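Cryptochrome DASH, chloroplastic/mitochondrial (PDB 2J4D) binds FAD and a methenyltetrahydrofolate antenna, repairs cyclobutane pyrimidine dimers in single-stranded DNA, and may serve as a photoreceptor. Local coordinates at residues Trp356-Arg367 / Met405-Phe416. Sequence-based numbering, arbitrary orientation.
With FAD (flavin-adenine dinucleotide), chain C.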
loop_
_atom_site.group_PDB
_atom_site.type_symbol
_atom_site.label_atom_id
_atom_site.label_comp_id
_atom_site.label_asym_id
_atom_site.label_seq_id
_atom_site.Cartn_x
_atom_site.Cartn_y
_atom_site.Cartn_z
ATOM N N TRP A 356 -27.143 9.426 -5.561
ATOM C CA TRP A 356 -26.654 8.030 -5.578
ATOM C C TRP A 356 -27.380 6.745 -5.205
ATOM O O TRP A 356 -27.925 6.570 -4.106
ATOM C CB TRP A 356 -25.314 8.061 -4.845
ATOM C CG TRP A 356 -24.589 9.282 -5.171
ATOM C CD1 TRP A 356 -24.367 10.334 -4.341
ATOM C CD2 TRP A 356 -24.062 9.652 -6.446
ATOM N NE1 TRP A 356 -23.745 11.349 -5.017
ATOM C CE2 TRP A 356 -23.544 10.955 -6.315
ATOM C CE3 TRP A 356 -23.982 9.011 -7.688
ATOM C CZ2 TRP A 356 -22.950 11.635 -7.385
ATOM C CZ3 TRP A 356 -23.391 9.687 -8.759
ATOM C CH2 TRP A 356 -22.882 10.987 -8.599
ATOM N N SER A 357 -27.344 5.837 -6.165
ATOM C CA SER A 357 -27.936 4.487 -6.071
ATOM C C SER A 357 -26.975 3.497 -5.411
ATOM O O SER A 357 -25.757 3.674 -5.453
ATOM C CB SER A 357 -28.281 3.941 -7.472
ATOM O OG SER A 357 -28.551 2.538 -7.445
ATOM N N GLN A 358 -27.537 2.456 -4.806
ATOM C CA GLN A 358 -26.752 1.403 -4.173
ATOM C C GLN A 358 -27.289 0.082 -4.717
ATOM O O GLN A 358 -27.246 -0.953 -4.050
ATOM C CB GLN A 358 -26.888 1.462 -2.651
ATOM C CG GLN A 358 -26.458 2.799 -2.059
ATOM C CD GLN A 358 -26.365 2.771 -0.541
ATOM O OE1 GLN A 358 -26.981 1.927 0.121
ATOM N NE2 GLN A 358 -25.600 3.704 0.022
ATOM N N ASP A 359 -27.802 0.149 -5.947
ATOM C CA ASP A 359 -28.367 -0.999 -6.653
ATOM C C ASP A 359 -27.396 -2.170 -6.579
ATOM O O ASP A 359 -26.347 -2.163 -7.230
ATOM C CB ASP A 359 -28.612 -0.637 -8.121
ATOM C CG ASP A 359 -29.248 -1.771 -8.909
ATOM O OD1 ASP A 359 -28.866 -2.943 -8.705
ATOM O OD2 ASP A 359 -30.126 -1.487 -9.750
ATOM N N GLN A 360 -27.760 -3.184 -5.801
ATOM C CA GLN A 360 -26.912 -4.353 -5.614
ATOM C C GLN A 360 -26.613 -5.092 -6.918
ATOM O O GLN A 360 -25.491 -5.556 -7.133
ATOM C CB GLN A 360 -27.559 -5.302 -4.601
ATOM C CG GLN A 360 -26.622 -6.359 -4.027
ATOM C CD GLN A 360 -25.360 -5.765 -3.410
ATOM O OE1 GLN A 360 -25.391 -4.693 -2.799
ATOM N NE2 GLN A 360 -24.243 -6.475 -3.554
ATOM N N LYS A 361 -27.610 -5.188 -7.794
ATOM C CA LYS A 361 -27.430 -5.874 -9.067
ATOM C C LYS A 361 -26.417 -5.143 -9.936
ATOM O O LYS A 361 -25.526 -5.763 -10.522
ATOM C CB LYS A 361 -28.757 -5.984 -9.820
ATOM C CG LYS A 361 -29.226 -7.415 -10.034
ATOM C CD LYS A 361 -30.241 -7.502 -11.170
ATOM C CE LYS A 361 -29.629 -7.026 -12.485
ATOM N NZ LYS A 361 -29.689 -8.063 -13.555
ATOM N N LEU A 362 -26.563 -3.826 -10.033
ATOM C CA LEU A 362 -25.630 -3.043 -10.826
ATOM C C LEU A 362 -24.236 -3.203 -10.254
ATOM O O LEU A 362 -23.284 -3.466 -10.984
ATOM C CB LEU A 362 -26.004 -1.564 -10.822
ATOM C CG LEU A 362 -26.920 -1.098 -11.950
ATOM C CD1 LEU A 362 -26.999 0.420 -11.933
ATOM C CD2 LEU A 362 -26.372 -1.575 -13.286
ATOM N N PHE A 363 -24.120 -3.049 -8.941
ATOM C CA PHE A 363 -22.820 -3.188 -8.300
ATOM C C PHE A 363 -22.190 -4.550 -8.585
ATOM O O PHE A 363 -21.021 -4.635 -8.979
ATOM C CB PHE A 363 -22.934 -2.997 -6.784
ATOM C CG PHE A 363 -21.657 -3.290 -6.052
ATOM C CD1 PHE A 363 -20.539 -2.483 -6.234
ATOM C CD2 PHE A 363 -21.545 -4.422 -5.252
ATOM C CE1 PHE A 363 -19.317 -2.808 -5.632
ATOM C CE2 PHE A 363 -20.333 -4.756 -4.647
ATOM C CZ PHE A 363 -19.217 -3.949 -4.839
ATOM N N GLU A 364 -22.956 -5.621 -8.396
ATOM C CA GLU A 364 -22.406 -6.945 -8.628
ATOM C C GLU A 364 -21.894 -7.173 -10.045
ATOM O O GLU A 364 -20.928 -7.912 -10.235
ATOM C CB GLU A 364 -23.429 -8.016 -8.250
ATOM C CG GLU A 364 -23.784 -7.959 -6.771
ATOM C CD GLU A 364 -24.640 -9.120 -6.315
ATOM O OE1 GLU A 364 -25.332 -9.721 -7.166
ATOM O OE2 GLU A 364 -24.627 -9.420 -5.099
ATOM N N SER A 365 -22.518 -6.536 -11.036
ATOM C CA SER A 365 -22.080 -6.708 -12.424
ATOM C C SER A 365 -20.694 -6.089 -12.621
ATOM O O SER A 365 -19.883 -6.594 -13.399
ATOM C CB SER A 365 -23.090 -6.083 -13.403
ATOM O OG SER A 365 -23.143 -4.670 -13.285
ATOM N N TRP A 366 -20.441 -4.991 -11.912
ATOM C CA TRP A 366 -19.159 -4.291 -11.953
ATOM C C TRP A 366 -18.142 -5.175 -11.229
ATOM O O TRP A 366 -17.080 -5.500 -11.758
ATOM C CB TRP A 366 -19.293 -2.955 -11.213
ATOM C CG TRP A 366 -18.059 -2.087 -11.156
ATOM C CD1 TRP A 366 -17.564 -1.279 -12.155
ATOM C CD2 TRP A 366 -17.215 -1.868 -10.015
ATOM N NE1 TRP A 366 -16.476 -0.569 -11.697
ATOM C CE2 TRP A 366 -16.238 -0.912 -10.389
ATOM C CE3 TRP A 366 -17.190 -2.387 -8.710
ATOM C CZ2 TRP A 366 -15.248 -0.462 -9.504
ATOM C CZ3 TRP A 366 -16.201 -1.935 -7.827
ATOM C CH2 TRP A 366 -15.247 -0.982 -8.231
ATOM N N ARG A 367 -18.500 -5.569 -10.014
ATOM C CA ARG A 367 -17.654 -6.404 -9.174
ATOM C C ARG A 367 -17.252 -7.708 -9.865
ATOM O O ARG A 367 -16.074 -8.100 -9.856
ATOM C CB ARG A 367 -18.405 -6.725 -7.875
ATOM C CG ARG A 367 -17.616 -7.537 -6.872
ATOM C CD ARG A 367 -18.534 -8.084 -5.793
ATOM N NE ARG A 367 -19.359 -9.173 -6.312
ATOM C CZ ARG A 367 -20.410 -9.683 -5.678
ATOM N NH1 ARG A 367 -20.773 -9.206 -4.493
ATOM N NH2 ARG A 367 -21.109 -10.664 -6.236
ATOM N N MET A 405 -22.640 4.126 -14.260
ATOM C CA MET A 405 -23.569 3.323 -13.472
ATOM C C MET A 405 -24.336 4.139 -12.439
ATOM O O MET A 405 -25.381 3.703 -11.958
ATOM C CB MET A 405 -22.829 2.183 -12.774
ATOM C CG MET A 405 -22.178 1.216 -13.733
ATOM S SD MET A 405 -21.466 -0.179 -12.872
ATOM C CE MET A 405 -22.796 -1.327 -12.933
ATOM N N GLY A 406 -23.816 5.316 -12.100
ATOM C CA GLY A 406 -24.475 6.171 -11.125
ATOM C C GLY A 406 -24.503 5.629 -9.702
ATOM O O GLY A 406 -25.379 5.987 -8.911
ATOM N N LEU A 407 -23.539 4.783 -9.357
ATOM C CA LEU A 407 -23.502 4.195 -8.016
ATOM C C LEU A 407 -22.757 4.987 -6.950
ATOM O O LEU A 407 -21.846 5.758 -7.245
ATOM C CB LEU A 407 -22.905 2.785 -8.074
ATOM C CG LEU A 407 -23.694 1.741 -8.868
ATOM C CD1 LEU A 407 -22.922 0.434 -8.913
ATOM C CD2 LEU A 407 -25.058 1.537 -8.224
ATOM N N ASP A 408 -23.176 4.775 -5.706
ATOM C CA ASP A 408 -22.569 5.379 -4.519
ATOM C C ASP A 408 -21.090 4.998 -4.653
ATOM O O ASP A 408 -20.761 3.811 -4.637
ATOM C CB ASP A 408 -23.184 4.715 -3.275
ATOM C CG ASP A 408 -22.654 5.273 -1.972
ATOM O OD1 ASP A 408 -21.423 5.459 -1.844
ATOM O OD2 ASP A 408 -23.478 5.508 -1.060
ATOM N N TRP A 409 -20.210 5.989 -4.782
ATOM C CA TRP A 409 -18.783 5.717 -4.974
ATOM C C TRP A 409 -18.110 4.866 -3.897
ATOM O O TRP A 409 -17.128 4.169 -4.166
ATOM C CB TRP A 409 -17.997 7.028 -5.151
ATOM C CG TRP A 409 -17.897 7.910 -3.921
ATOM C CD1 TRP A 409 -18.735 8.934 -3.567
ATOM C CD2 TRP A 409 -16.886 7.854 -2.902
ATOM N NE1 TRP A 409 -18.305 9.519 -2.395
ATOM C CE2 TRP A 409 -17.175 8.873 -1.966
ATOM C CE3 TRP A 409 -15.764 7.039 -2.693
ATOM C CZ2 TRP A 409 -16.380 9.101 -0.832
ATOM C CZ3 TRP A 409 -14.971 7.265 -1.562
ATOM C CH2 TRP A 409 -15.286 8.290 -0.647
ATOM N N ARG A 410 -18.637 4.908 -2.682
ATOM C CA ARG A 410 -18.041 4.138 -1.600
ATOM C C ARG A 410 -18.199 2.632 -1.819
ATOM O O ARG A 410 -17.475 1.835 -1.232
ATOM C CB ARG A 410 -18.645 4.593 -0.266
ATOM C CG ARG A 410 -18.393 6.090 -0.017
ATOM C CD ARG A 410 -19.233 6.636 1.107
ATOM N NE ARG A 410 -20.652 6.455 0.841
ATOM C CZ ARG A 410 -21.594 6.518 1.775
ATOM N NH1 ARG A 410 -21.265 6.759 3.037
ATOM N NH2 ARG A 410 -22.861 6.322 1.451
ATOM N N MET A 411 -19.138 2.235 -2.672
ATOM C CA MET A 411 -19.297 0.817 -2.940
ATOM C C MET A 411 -18.044 0.385 -3.684
ATOM O O MET A 411 -17.486 -0.681 -3.420
ATOM C CB MET A 411 -20.536 0.552 -3.797
ATOM C CG MET A 411 -21.832 0.791 -3.068
ATOM S SD MET A 411 -23.246 0.368 -4.087
ATOM C CE MET A 411 -23.532 -1.311 -3.557
ATOM N N GLY A 412 -17.600 1.226 -4.612
ATOM C CA GLY A 412 -16.399 0.919 -5.365
ATOM C C GLY A 412 -15.155 1.019 -4.490
ATOM O O GLY A 412 -14.241 0.193 -4.588
ATOM N N ALA A 413 -15.120 2.024 -3.620
ATOM C CA ALA A 413 -13.975 2.212 -2.731
ATOM C C ALA A 413 -13.815 1.054 -1.745
ATOM O O ALA A 413 -12.686 0.622 -1.471
ATOM C CB ALA A 413 -14.100 3.545 -1.973
ATOM N N GLU A 414 -14.930 0.543 -1.219
ATOM C CA GLU A 414 -14.867 -0.567 -0.271
ATOM C C GLU A 414 -14.485 -1.872 -0.950
ATOM O O GLU A 414 -13.839 -2.735 -0.335
ATOM C CB GLU A 414 -16.195 -0.720 0.498
ATOM C CG GLU A 414 -16.339 0.321 1.623
ATOM C CD GLU A 414 -17.488 0.059 2.589
ATOM O OE1 GLU A 414 -18.102 -1.025 2.544
ATOM O OE2 GLU A 414 -17.758 0.954 3.417
ATOM N N TRP A 415 -14.875 -2.027 -2.214
ATOM C CA TRP A 415 -14.513 -3.237 -2.941
ATOM C C TRP A 415 -13.007 -3.208 -3.210
ATOM O O TRP A 415 -12.338 -4.241 -3.146
ATOM C CB TRP A 415 -15.283 -3.354 -4.261
ATOM C CG TRP A 415 -14.965 -4.651 -4.968
ATOM C CD1 TRP A 415 -14.403 -4.794 -6.205
ATOM C CD2 TRP A 415 -15.145 -5.977 -4.452
ATOM N NE1 TRP A 415 -14.220 -6.132 -6.491
ATOM C CE2 TRP A 415 -14.666 -6.878 -5.433
ATOM C CE3 TRP A 415 -15.660 -6.492 -3.255
ATOM C CZ2 TRP A 415 -14.689 -8.267 -5.255
ATOM C CZ3 TRP A 415 -15.681 -7.878 -3.077
ATOM C CH2 TRP A 415 -15.199 -8.746 -4.075
ATOM N N PHE A 416 -12.473 -2.022 -3.500
ATOM C CA PHE A 416 -11.035 -1.884 -3.721
ATOM C C PHE A 416 -10.361 -2.184 -2.370
ATOM O O PHE A 416 -9.319 -2.839 -2.307
ATOM C CB PHE A 416 -10.690 -0.461 -4.180
ATOM C CG PHE A 416 -10.627 -0.286 -5.679
ATOM C CD1 PHE A 416 -11.501 -0.970 -6.525
ATOM C CD2 PHE A 416 -9.720 0.615 -6.243
ATOM C CE1 PHE A 416 -11.474 -0.760 -7.909
ATOM C CE2 PHE A 416 -9.682 0.836 -7.622
ATOM C CZ PHE A 416 -10.566 0.145 -8.460
HETATM P PA FAD C . 3.736 3.682 -10.239
HETATM O O1A FAD C . 4.955 2.869 -10.426
HETATM O O2A FAD C . 3.164 4.428 -11.384
HETATM O O5B FAD C . 3.965 4.747 -9.056
HETATM C C5B FAD C . 5.014 4.552 -8.081
HETATM C C4B FAD C . 4.412 4.751 -6.685
HETATM O O4B FAD C . 3.861 6.065 -6.614
HETATM C C3B FAD C . 3.266 3.809 -6.336
HETATM O O3B FAD C . 3.715 2.530 -5.921
HETATM C C2B FAD C . 2.553 4.602 -5.284
HETATM O O2B FAD C . 3.032 4.420 -3.970
HETATM C C1B FAD C . 2.682 6.048 -5.793
HETATM N N9A FAD C . 1.543 6.539 -6.597
HETATM C C8A FAD C . 1.431 6.573 -7.973
HETATM N N7A FAD C . 0.277 7.085 -8.379
HETATM C C5A FAD C . -0.392 7.405 -7.218
HETATM C C6A FAD C . -1.667 7.972 -6.985
HETATM N N6A FAD C . -2.507 8.352 -7.938
HETATM N N1A FAD C . -2.049 8.155 -5.665
HETATM C C2A FAD C . -1.210 7.777 -4.645
HETATM N N3A FAD C . 0.019 7.228 -4.800
HETATM C C4A FAD C . 0.376 7.051 -6.101
HETATM N N1 FAD C . -2.503 3.404 -4.499
HETATM C C2 FAD C . -2.174 2.772 -3.318
HETATM O O2 FAD C . -1.020 2.713 -2.938
HETATM N N3 FAD C . -3.207 2.195 -2.562
HETATM C C4 FAD C . -4.550 2.218 -2.932
HETATM O O4 FAD C . -5.419 1.684 -2.218
HETATM C C4X FAD C . -4.880 2.868 -4.146
HETATM N N5 FAD C . -6.206 2.937 -4.599
HETATM C C5X FAD C . -6.537 3.677 -5.736
HETATM C C6 FAD C . -7.875 3.845 -6.115
HETATM C C7 FAD C . -8.246 4.586 -7.262
HETATM C C7M FAD C . -9.706 4.732 -7.613
HETATM C C8 FAD C . -7.202 5.182 -8.059
HETATM C C8M FAD C . -7.503 5.994 -9.308
HETATM C C9 FAD C . -5.853 5.020 -7.686
HETATM C C9A FAD C . -5.490 4.271 -6.527
HETATM N N10 FAD C . -4.132 4.089 -6.128
HETATM C C10 FAD C . -3.824 3.450 -4.907
HETATM C "C1'" FAD C . -3.046 4.900 -6.769
HETATM C "C2'" FAD C . -2.315 4.261 -7.967
HETATM O "O2'" FAD C . -3.262 3.797 -8.913
HETATM C "C3'" FAD C . -1.451 3.097 -7.487
HETATM O "O3'" FAD C . -0.529 3.535 -6.470
HETATM C "C4'" FAD C . -0.590 2.443 -8.581
HETATM O "O4'" FAD C . -1.422 1.889 -9.603
HETATM C "C5'" FAD C . 0.259 1.345 -7.953
HETATM O "O5'" FAD C . 1.086 0.739 -8.949
HETATM P P FAD C . 2.585 1.126 -9.256
HETATM O O1P FAD C . 3.313 0.877 -8.000
HETATM O O2P FAD C . 3.057 0.329 -10.421
HETATM O O3P FAD C . 2.610 2.633 -9.754
HETATM O O HOH W 1 -25.799 6.766 -1.362
HETATM O O HOH W 2 -13.448 -7.371 -9.050
#
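Gln358 runs alongside Asp408, both side chains heading in one direction, and Gln358 NE2 donates to Asp408 OD2 over 3.0 Å, coming in from above the carboxylate plane. Arg410 takes the same carboxylate side-on: its NE and NH2 reach OD1 and OD2 on their syn lone pairs, and Arg410 NH2 lies 2.7 Å from Asp408 OD2. With CG anti to the backbone N (chi1 -179°), Asp408 also turns OD1 onto Arg410 N as the N-cap of helix 409-419. With an alanine in place of Asp408, the Arg410 guanidinium and the Gln358 amide would probably lose the acceptor they share, and Arg410 N its cap. On the backbone, Asp408 N donates to Ser357 O (2.8 Å), and a weak return bond runs from Ser357 N to Gly406 O, making a single beta bridge ahead of both helices.

Beyond the bridge the contact turns apolar. Met411 slants across Phe363, its CE 3.7 Å from Phe363 CB, while its SD makes an oblique Met-aromatic contact with that ring. Leu407 CD1 packs on the Phe363 backbone. Trp366 reaches over Gly412, CH2 to CA 3.6 Å, where a side chain would be tight. At the far end Arg367 lays its aliphatic part over one face of Trp415, CG 3.6 Å from the six-membered ring centroid, a CH-pi contact; a water at the indole edge accepts from Trp415 NE1 and lies within hydrogen-bonding distance of Arg367 O.

Helices 360-367 and 409-416 point in broadly the same direction, their axes 39° apart, within the FAD-binding domain. Trp366 CH2 backs Phe416 CE1, and Phe416 CD2 in turn meets flavin C6 at 3.7 Å. Helix 374-386 packs on Trp366 and Trp415, helix 391-404 on Met405 and Leu407, and helix 425-436 on Trp409 and Phe416.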